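Local coordinates for Pdx2 protein (Plasmodium falciparum, PDB 2ABW) that hydrolyses glutamine to glutamate and ammonia as the glutaminase subunit of plasmodial PLP synthase, the ammonia being channelled to Pdx1 for vitamin B6 synthesis, at residues A[54-58]-A[88-92]; A[131-137]-A[169-174]; A[150-156]-A[194-200]. One frame throughout, in Å; residues are numbered along the deposited sequence.

Contact 1 (A[54-58]-A[88-92]); sequences STTVR and AGCIL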
loop_
_atom_site.group_PDB
_atom_site.type_symbol
_atom_site.label_atom_id
_atom_site.label_comp_id
_atom_site.label_asym_id
_atom_site.label_seq_id
_atom_site.Cartn_x
_atom_site.Cartn_y
_atom_site.Cartn_z
ATOM N N SER A 54 -9.751 -6.310 2.922
ATOM C CA SER A 54 -9.124 -5.797 4.134
ATOM C C SER A 54 -9.436 -6.656 5.331
ATOM O O SER A 54 -8.621 -6.831 6.189
ATOM C CB SER A 54 -9.517 -4.362 4.375
ATOM O OG SER A 54 -10.931 -4.179 4.518
ATOM N N THR A 55 -10.673 -7.165 5.463
ATOM C CA THR A 55 -11.005 -7.909 6.648
ATOM C C THR A 55 -10.211 -9.212 6.733
ATOM O O THR A 55 -9.841 -9.672 7.826
ATOM C CB THR A 55 -12.511 -8.103 6.815
ATOM O OG1 THR A 55 -13.096 -6.835 7.151
ATOM C CG2 THR A 55 -12.761 -9.048 7.898
ATOM N N THR A 56 -9.975 -9.823 5.585
ATOM C CA THR A 56 -9.175 -11.049 5.553
ATOM C C THR A 56 -7.729 -10.842 5.977
ATOM O O THR A 56 -7.271 -11.566 6.823
ATOM C CB THR A 56 -9.130 -11.649 4.145
ATOM O OG1 THR A 56 -10.478 -11.902 3.725
ATOM C CG2 THR A 56 -8.352 -12.954 4.157
ATOM N N VAL A 57 -7.105 -9.843 5.442
ATOM C CA VAL A 57 -5.719 -9.534 5.811
ATOM C C VAL A 57 -5.663 -9.205 7.293
ATOM O O VAL A 57 -4.857 -9.719 8.060
ATOM C CB VAL A 57 -5.199 -8.397 5.014
ATOM C CG1 VAL A 57 -3.899 -7.891 5.629
ATOM C CG2 VAL A 57 -5.026 -8.723 3.509
ATOM N N ARG A 58 -6.625 -8.423 7.790
ATOM C CA ARG A 58 -6.589 -8.089 9.221
ATOM C C ARG A 58 -6.730 -9.280 10.136
ATOM O O ARG A 58 -6.092 -9.396 11.150
ATOM C CB ARG A 58 -7.701 -7.072 9.546
ATOM C CG ARG A 58 -7.759 -6.618 10.974
ATOM C CD ARG A 58 -6.440 -5.966 11.465
ATOM N NE ARG A 58 -6.461 -5.585 12.881
ATOM C CZ ARG A 58 -6.192 -6.355 13.930
ATOM N NH1 ARG A 58 -5.811 -7.631 13.828
ATOM N NH2 ARG A 58 -6.203 -5.838 15.147
ATOM N N ALA A 88 -6.568 -3.561 -0.481
ATOM C CA ALA A 88 -6.787 -3.813 0.939
ATOM C C ALA A 88 -5.797 -3.178 1.854
ATOM O O ALA A 88 -6.170 -2.744 2.931
ATOM C CB ALA A 88 -6.759 -5.284 1.251
ATOM N N GLY A 89 -4.507 -3.181 1.504
ATOM C CA GLY A 89 -3.520 -2.603 2.379
ATOM C C GLY A 89 -3.794 -1.138 2.505
ATOM O O GLY A 89 -3.436 -0.537 3.505
ATOM N N CYS A 90 -4.220 -0.485 1.427
ATOM C CA CYS A 90 -4.494 0.965 1.512
ATOM C C CYS A 90 -5.579 1.166 2.526
ATOM O O CYS A 90 -5.471 2.087 3.337
ATOM C CB CYS A 90 -4.888 1.540 0.147
ATOM S SG CYS A 90 -4.895 3.327 0.099
ATOM N N ILE A 91 -6.619 0.346 2.518
ATOM C CA ILE A 91 -7.711 0.460 3.508
ATOM C C ILE A 91 -7.140 0.341 4.950
ATOM O O ILE A 91 -7.446 1.178 5.810
ATOM C CB ILE A 91 -8.791 -0.567 3.274
ATOM C CG1 ILE A 91 -9.521 -0.220 1.977
ATOM C CG2 ILE A 91 -9.755 -0.592 4.469
ATOM C CD1 ILE A 91 -10.525 -1.256 1.572
ATOM N N LEU A 92 -6.272 -0.638 5.135
ATOM C CA LEU A 92 -5.729 -0.947 6.459
ATOM C C LEU A 92 -4.676 0.055 6.925
ATOM O O LEU A 92 -4.265 0.006 8.074
ATOM C CB LEU A 92 -5.166 -2.345 6.480
ATOM C CG LEU A 92 -6.227 -3.449 6.375
ATOM C CD1 LEU A 92 -5.543 -4.814 6.238
ATOM C CD2 LEU A 92 -7.214 -3.374 7.538
#

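Contact 2 (A[131-137]-A[169-174]); sequences FICSLNI and LATFSH. With PG4 (tetraethylene glycol), chain C.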
loop_
_atom_site.group_PDB
_atom_site.type_symbol
_atom_site.label_atom_id
_atom_site.label_comp_id
_atom_site.label_asym_id
_atom_site.label_seq_id
_atom_site.Cartn_x
_atom_site.Cartn_y
_atom_site.Cartn_z
ATOM N N PHE A 131 -11.598 -0.806 -14.705
ATOM C CA PHE A 131 -11.188 0.053 -15.756
ATOM C C PHE A 131 -9.706 0.382 -15.614
ATOM O O PHE A 131 -9.164 0.216 -14.536
ATOM C CB PHE A 131 -12.037 1.342 -15.754
ATOM C CG PHE A 131 -11.956 2.130 -14.480
ATOM C CD1 PHE A 131 -10.996 3.075 -14.308
ATOM C CD2 PHE A 131 -12.924 1.966 -13.493
ATOM C CE1 PHE A 131 -10.909 3.815 -13.087
ATOM C CE2 PHE A 131 -12.859 2.680 -12.292
ATOM C CZ PHE A 131 -11.872 3.631 -12.108
ATOM N N ILE A 132 -9.120 0.763 -16.721
ATOM C CA ILE A 132 -7.777 1.336 -16.752
ATOM C C ILE A 132 -7.909 2.868 -16.901
ATOM O O ILE A 132 -8.627 3.362 -17.824
ATOM C CB ILE A 132 -6.951 0.770 -17.843
ATOM C CG1 ILE A 132 -6.662 -0.723 -17.535
ATOM C CG2 ILE A 132 -5.660 1.551 -17.937
ATOM C CD1 ILE A 132 -6.044 -1.510 -18.697
ATOM N N CYS A 133 -7.298 3.598 -15.978
ATOM C CA CYS A 133 -7.271 5.022 -16.017
ATOM C C CYS A 133 -5.859 5.547 -16.291
ATOM O O CYS A 133 -4.860 4.918 -16.038
ATOM C CB CYS A 133 -7.861 5.599 -14.733
ATOM S SG CYS A 133 -6.970 5.225 -13.320
ATOM N N SER A 134 -5.811 6.741 -16.878
ATOM C CA SER A 134 -4.607 7.504 -17.012
ATOM C C SER A 134 -4.366 8.260 -15.707
ATOM O O SER A 134 -5.289 8.916 -15.170
ATOM C CB SER A 134 -4.769 8.554 -18.116
ATOM O OG SER A 134 -3.491 9.015 -18.516
ATOM N N LEU A 135 -3.122 8.291 -15.215
ATOM C CA LEU A 135 -2.815 8.983 -13.943
ATOM C C LEU A 135 -2.177 10.327 -14.154
ATOM O O LEU A 135 -1.316 10.484 -15.072
ATOM C CB LEU A 135 -1.828 8.098 -13.166
ATOM C CG LEU A 135 -2.343 6.722 -12.692
ATOM C CD1 LEU A 135 -1.130 5.949 -11.993
ATOM C CD2 LEU A 135 -3.559 6.880 -11.744
ATOM N N ASN A 136 -2.600 11.296 -13.360
ATOM C CA ASN A 136 -1.938 12.591 -13.214
ATOM C C ASN A 136 -1.067 12.449 -11.985
ATOM O O ASN A 136 -1.608 12.357 -10.887
ATOM C CB ASN A 136 -2.962 13.672 -13.023
ATOM C CG ASN A 136 -2.366 14.927 -12.632
ATOM O OD1 ASN A 136 -1.407 15.348 -13.252
ATOM N ND2 ASN A 136 -2.995 15.637 -11.719
ATOM N N ILE A 137 0.251 12.341 -12.170
ATOM C CA ILE A 137 1.103 12.067 -11.069
ATOM C C ILE A 137 1.900 13.308 -10.640
ATOM O O ILE A 137 2.553 13.949 -11.473
ATOM C CB ILE A 137 2.062 10.922 -11.367
ATOM C CG1 ILE A 137 1.313 9.622 -11.779
ATOM C CG2 ILE A 137 2.952 10.683 -10.144
ATOM C CD1 ILE A 137 2.161 8.381 -12.146
ATOM N N LEU A 169 -0.498 12.018 -4.416
ATOM C CA LEU A 169 0.545 11.646 -5.341
ATOM C C LEU A 169 0.012 11.446 -6.758
ATOM O O LEU A 169 0.689 11.654 -7.759
ATOM C CB LEU A 169 1.246 10.357 -4.784
ATOM C CG LEU A 169 2.319 9.815 -5.647
ATOM C CD1 LEU A 169 3.470 10.825 -5.937
ATOM C CD2 LEU A 169 2.833 8.499 -5.052
ATOM N N ALA A 170 -1.209 10.893 -6.903
ATOM C CA ALA A 170 -1.766 10.676 -8.223
ATOM C C ALA A 170 -3.280 10.760 -8.181
ATOM O O ALA A 170 -3.906 10.313 -7.197
ATOM C CB ALA A 170 -1.382 9.300 -8.747
ATOM N N THR A 171 -3.870 11.346 -9.225
ATOM C CA THR A 171 -5.296 11.489 -9.399
ATOM C C THR A 171 -5.634 11.065 -10.821
ATOM O O THR A 171 -4.774 10.849 -11.663
ATOM C CB THR A 171 -5.760 12.905 -9.195
ATOM O OG1 THR A 171 -5.182 13.760 -10.216
ATOM C CG2 THR A 171 -5.377 13.375 -7.830
ATOM N N PHE A 172 -6.935 10.820 -11.039
ATOM C CA PHE A 172 -7.421 10.527 -12.378
ATOM C C PHE A 172 -8.795 11.014 -12.574
ATOM O O PHE A 172 -9.483 11.309 -11.618
ATOM C CB PHE A 172 -7.385 9.030 -12.686
ATOM C CG PHE A 172 -8.333 8.171 -11.830
ATOM C CD1 PHE A 172 -7.873 7.613 -10.642
ATOM C CD2 PHE A 172 -9.552 7.820 -12.280
ATOM C CE1 PHE A 172 -8.703 6.833 -9.901
ATOM C CE2 PHE A 172 -10.365 7.015 -11.556
ATOM C CZ PHE A 172 -9.939 6.525 -10.390
ATOM N N SER A 173 -9.202 11.123 -13.824
ATOM C CA SER A 173 -10.566 11.489 -14.114
ATOM C C SER A 173 -11.206 10.346 -14.819
ATOM O O SER A 173 -10.565 9.688 -15.629
ATOM C CB SER A 173 -10.572 12.746 -14.998
ATOM O OG SER A 173 -10.219 13.828 -14.130
ATOM N N HIS A 174 -12.477 10.126 -14.531
ATOM C CA HIS A 174 -13.189 8.999 -15.131
ATOM C C HIS A 174 -14.553 9.518 -15.423
ATOM O O HIS A 174 -15.161 10.222 -14.606
ATOM C CB HIS A 174 -13.224 7.798 -14.165
ATOM C CG HIS A 174 -13.783 6.534 -14.760
ATOM N ND1 HIS A 174 -13.197 5.874 -15.821
ATOM C CD2 HIS A 174 -14.838 5.770 -14.383
ATOM C CE1 HIS A 174 -13.901 4.788 -16.104
ATOM N NE2 HIS A 174 -14.905 4.702 -15.245
HETATM O O1 PG4 C . -4.131 18.171 -9.265
HETATM C C1 PG4 C . -3.256 19.284 -9.386
HETATM C C2 PG4 C . -2.043 19.053 -10.268
HETATM O O2 PG4 C . -2.383 18.556 -11.600
HETATM C C3 PG4 C . -2.430 19.564 -12.629
HETATM C C4 PG4 C . -2.698 18.883 -13.972
HETATM O O3 PG4 C . -4.031 18.324 -14.008
HETATM C C5 PG4 C . -4.218 17.499 -15.134
HETATM C C6 PG4 C . -5.615 16.934 -15.115
HETATM O O4 PG4 C . -5.631 15.917 -14.105
HETATM C C7 PG4 C . -6.895 15.278 -14.028
HETATM C C8 PG4 C . -6.922 14.248 -12.923
HETATM O O5 PG4 C . -6.911 15.009 -11.729
#

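Contact 3 (A[150-156]-A[194-200]); sequences AACIRAP and VFHPELL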
loop_
_atom_site.group_PDB
_atom_site.type_symbol
_atom_site.label_atom_id
_atom_site.label_comp_id
_atom_site.label_asym_id
_atom_site.label_seq_id
_atom_site.Cartn_x
_atom_site.Cartn_y
_atom_site.Cartn_z
ATOM N N ALA A 150 -3.247 3.013 -14.522
ATOM C CA ALA A 150 -3.575 2.235 -13.360
ATOM C C ALA A 150 -4.789 1.388 -13.634
ATOM O O ALA A 150 -5.755 1.817 -14.268
ATOM C CB ALA A 150 -3.943 3.183 -12.212
ATOM N N ALA A 151 -4.780 0.171 -13.077
ATOM C CA ALA A 151 -5.929 -0.724 -13.177
ATOM C C ALA A 151 -6.739 -0.722 -11.890
ATOM O O ALA A 151 -6.273 -1.183 -10.829
ATOM C CB ALA A 151 -5.403 -2.134 -13.502
ATOM N N CYS A 152 -7.953 -0.152 -11.976
ATOM C CA CYS A 152 -8.808 -0.071 -10.823
ATOM C C CYS A 152 -9.846 -1.153 -10.897
ATOM O O CYS A 152 -10.624 -1.125 -11.799
ATOM C CB CYS A 152 -9.557 1.254 -10.841
ATOM S SG CYS A 152 -8.460 2.627 -10.417
ATOM N N ILE A 153 -9.785 -2.103 -9.989
ATOM C CA ILE A 153 -10.771 -3.192 -9.937
ATOM C C ILE A 153 -11.439 -3.223 -8.569
ATOM O O ILE A 153 -10.825 -3.587 -7.580
ATOM C CB ILE A 153 -10.111 -4.529 -10.275
ATOM C CG1 ILE A 153 -9.460 -4.461 -11.666
ATOM C CG2 ILE A 153 -11.189 -5.647 -10.363
ATOM C CD1 ILE A 153 -8.875 -5.758 -12.011
ATOM N N ARG A 154 -12.694 -2.789 -8.556
ATOM C CA ARG A 154 -13.456 -2.622 -7.330
ATOM C C ARG A 154 -12.619 -1.815 -6.334
ATOM O O ARG A 154 -12.449 -2.174 -5.181
ATOM C CB ARG A 154 -13.893 -4.006 -6.810
ATOM C CG ARG A 154 -12.929 -4.740 -5.857
ATOM C CD ARG A 154 -13.264 -6.277 -5.785
ATOM N NE ARG A 154 -12.159 -7.026 -5.149
ATOM C CZ ARG A 154 -12.257 -8.271 -4.680
ATOM N NH1 ARG A 154 -13.413 -8.942 -4.788
ATOM N NH2 ARG A 154 -11.198 -8.854 -4.106
ATOM N N ALA A 155 -12.053 -0.713 -6.840
ATOM C CA ALA A 155 -11.086 0.045 -6.068
ATOM C C ALA A 155 -11.754 0.735 -4.895
ATOM O O ALA A 155 -12.889 1.221 -5.057
ATOM C CB ALA A 155 -10.454 1.128 -6.933
ATOM N N PRO A 156 -11.072 0.805 -3.754
ATOM C CA PRO A 156 -11.622 1.589 -2.654
ATOM C C PRO A 156 -11.574 3.062 -3.068
ATOM O O PRO A 156 -10.799 3.425 -3.982
ATOM C CB PRO A 156 -10.681 1.297 -1.496
ATOM C CG PRO A 156 -9.440 0.920 -2.111
ATOM C CD PRO A 156 -9.817 0.179 -3.342
ATOM N N VAL A 194 -4.992 2.869 -4.551
ATOM C CA VAL A 194 -6.288 2.181 -4.605
ATOM C C VAL A 194 -6.362 1.130 -5.707
ATOM O O VAL A 194 -7.344 0.357 -5.806
ATOM C CB VAL A 194 -7.438 3.182 -4.756
ATOM C CG1 VAL A 194 -7.384 4.300 -3.681
ATOM C CG2 VAL A 194 -7.384 3.838 -6.176
ATOM N N PHE A 195 -5.421 1.163 -6.608
ATOM C CA PHE A 195 -5.361 0.320 -7.836
ATOM C C PHE A 195 -4.488 -0.914 -7.596
ATOM O O PHE A 195 -3.913 -1.088 -6.519
ATOM C CB PHE A 195 -4.881 1.148 -9.031
ATOM C CG PHE A 195 -3.601 1.932 -8.794
ATOM C CD1 PHE A 195 -2.368 1.366 -9.048
ATOM C CD2 PHE A 195 -3.656 3.237 -8.354
ATOM C CE1 PHE A 195 -1.206 2.077 -8.857
ATOM C CE2 PHE A 195 -2.501 3.950 -8.164
ATOM C CZ PHE A 195 -1.266 3.388 -8.412
ATOM N N HIS A 196 -4.431 -1.754 -8.604
ATOM C CA HIS A 196 -3.641 -2.988 -8.616
ATOM C C HIS A 196 -2.387 -2.800 -9.428
ATOM O O HIS A 196 -2.370 -3.031 -10.628
ATOM C CB HIS A 196 -4.478 -4.116 -9.234
ATOM C CG HIS A 196 -5.418 -4.716 -8.272
ATOM N ND1 HIS A 196 -5.090 -5.825 -7.529
ATOM C CD2 HIS A 196 -6.662 -4.349 -7.891
ATOM C CE1 HIS A 196 -6.121 -6.142 -6.759
ATOM N NE2 HIS A 196 -7.079 -5.240 -6.933
ATOM N N PRO A 197 -1.282 -2.378 -8.763
ATOM C CA PRO A 197 -0.053 -2.062 -9.522
ATOM C C PRO A 197 0.580 -3.276 -10.121
ATOM O O PRO A 197 1.414 -3.184 -11.033
ATOM C CB PRO A 197 0.864 -1.542 -8.397
ATOM C CG PRO A 197 0.397 -2.200 -7.147
ATOM C CD PRO A 197 -1.085 -2.338 -7.315
ATOM N N GLU A 198 0.155 -4.460 -9.683
ATOM C CA GLU A 198 0.702 -5.705 -10.190
ATOM C C GLU A 198 0.037 -6.210 -11.434
ATOM O O GLU A 198 0.550 -7.184 -12.048
ATOM C CB GLU A 198 0.678 -6.739 -9.073
ATOM C CG GLU A 198 -0.625 -7.433 -8.862
ATOM C CD GLU A 198 -1.803 -6.610 -8.259
ATOM O OE1 GLU A 198 -1.716 -5.377 -8.049
ATOM O OE2 GLU A 198 -2.853 -7.307 -8.063
ATOM N N LEU A 199 -1.054 -5.571 -11.834
ATOM C CA LEU A 199 -1.920 -6.086 -12.956
ATOM C C LEU A 199 -1.679 -5.316 -14.289
ATOM O O LEU A 199 -2.289 -5.642 -15.284
ATOM C CB LEU A 199 -3.348 -6.032 -12.567
ATOM C CG LEU A 199 -3.892 -6.949 -11.478
ATOM C CD1 LEU A 199 -5.432 -6.812 -11.383
ATOM C CD2 LEU A 199 -3.405 -8.283 -11.888
ATOM N N LEU A 200 -0.773 -4.353 -14.303
ATOM C CA LEU A 200 -0.321 -3.691 -15.547
ATOM C C LEU A 200 1.146 -3.966 -15.747
ATOM O O LEU A 200 1.894 -4.218 -14.809
ATOM C CB LEU A 200 -0.599 -2.200 -15.530
ATOM C CG LEU A 200 -2.050 -1.840 -15.436
ATOM C CD1 LEU A 200 -2.117 -0.259 -15.358
ATOM C CD2 LEU A 200 -2.888 -2.340 -16.639
HETATM O O HOH W 1 -2.445 -0.586 -11.884
HETATM O O HOH W 2 -8.401 -1.557 -7.437
#

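Contact 1 (A[54-58]-A[88-92])
Ser54 and Leu92 give up the largest areas in this contact, about 80 and 76 Å². They sit at the N-terminal end of one helical segment and the C-terminal end of the other. The segments 54-58 and 88-92 cross at -72°, with axes 9.1 Å apart at the closest point. Leu92 lies between the helices. Its CD1 lies 3.5 Å from Val57 CG1 and 3.7 Å from the carbonyl Ser54 O. That oxygen already accepts the helical hydrogen bond from Arg58 N, so the leucine methyl packs against a satisfied turn. The other methyl, Leu92 CD2, reaches 4.2 Å from Arg58 CB, the aliphatic start of that side chain. The guanidinium of Arg58 forms a salt bridge with Asp66 and a hydrogen bond to Lys109 O.

The two backbones are nearest at Ser54 and Ala88, CA to CA 4.4 Å, and Ser54 N is 3.6 Å from Ala88 CB. The small alanine permits this approach. Ser54 OG lies 3.8 Å from Ile91 CG2, a van der Waals contact. All six touching residues are buried, and Phe110 closes over both Ser54 and Leu92.

Ser54 probably binds glutamine together with Gly52 and Glu53. Ala88 directly follows the nucleophile Cys87. The contact therefore packs the helix that opens with Ser54 against the helix that follows the nucleophile elbow, the strand-turn-helix site of class I glutamine amidotransferases.

Contact 2 (A[131-137]-A[169-174])
Phe172 lies at the apolar centre, with 77 Å² covered by segment 131-137. Cys133 SG sits over its ring face, 3.7 Å from the ring centroid, in a sulfur-aromatic contact. The ring of Phe131 meets it obliquely, Phe131 CE1 to Phe172 CE2 being 3.6 Å. Phe131 also stacks face to face on His174, with ring centroids 4.0 Å apart and planes at 16°. The three rings form an aromatic cluster where the strands no longer pair. Toward the other end, Ile137 CG1 packs on Ala170 CB at 4.1 Å, and Ile137 CG2 lies 4.2 Å from Leu169 CD1.

Backbone pairing is confined to this end. Asn136 and Thr171 form an antiparallel hydrogen-bonded pair, Asn136 N to Thr171 O 2.8 Å and Thr171 N to Asn136 O 3.0 Å. Ile137 and Ala170 form the next, non-hydrogen-bonded pair. On the exposed face Asn136 ND2 donates to Thr171 OG1 at 3.3 Å. A tetraethylene glycol, probably from crystallisation, bonds to both: Asn136 ND2 to PG4 O2 is 3.0 Å, and Thr171 OG1 to PG4 O5 is 2.6 Å.

Leu169 and Ala170 both face Ala184 in a classic beta bulge. Strand 180-187 thus flanks segment 169-174, strand 149-153 pairs with segment 131-137, and Phe205 and Tyr208 of helix 204-219 pack on Leu135, Ile137 and Leu169.

Contact 3 (A[150-156]-A[194-200])
The ring of Phe195 lies under Ala150, whose CB stands over the ring face in a CH-pi contact, 4.0 Å from the centroid. This contact lies at the start of the loop that carries the His and Glu of a Cys-His-Glu triad. Strand 149-153, an outermost strand of the main sheet, packs against that loop. One direct backbone bond joins them, His196 N to Ala151 O at 2.9 Å. Two waters extend the link. Water 1 accepts from Ala151 N and donates to His196 O, both at 2.7 Å. Water 2 accepts from Ile153 N at 3.0 Å and donates to Val194 O at 2.7 Å.

Apolar contacts lie around these bridges. Ala151 CB packs on Leu200 CG at 3.9 Å, Ile153 CD1 on Leu199 CD1 at 3.7 Å, and Pro156 CG on Val194 CB at 4.0 Å. Ile153 and Arg154 probably help bind glutamine, so the contact brings a binding segment beside the catalytic loop. His196 and Glu198 probably form the charge relay, and the His196 side chain touches the nucleophile Cys87. The imidazole is oriented by its own segment: His196 ND1 donates to Glu198 OE2 at 2.7 Å.

In the fold
Contact 1 is wholly buried and joins two helices by van der Waals packing. Contacts 2 and 3 are partly buried and lie on the same side of the chain's centre. They share a boundary in the main sheet: strands 130-137 and 149-153 are neighbours, with Phe131 O 2.9 Å from Cys152 N. Contact 2 relies on aromatic packing and a short run of strand pairing, about 17 Å from the chain centre to its own. Contact 3 adds one direct backbone hydrogen bond and two water bridges to its apolar packing. It also touches contact 1, Ile91 CG1 to Pro156 CB being 4.0 Å. Contacts 1 and 3 hold residues of the glutamine site; contact 2 holds none.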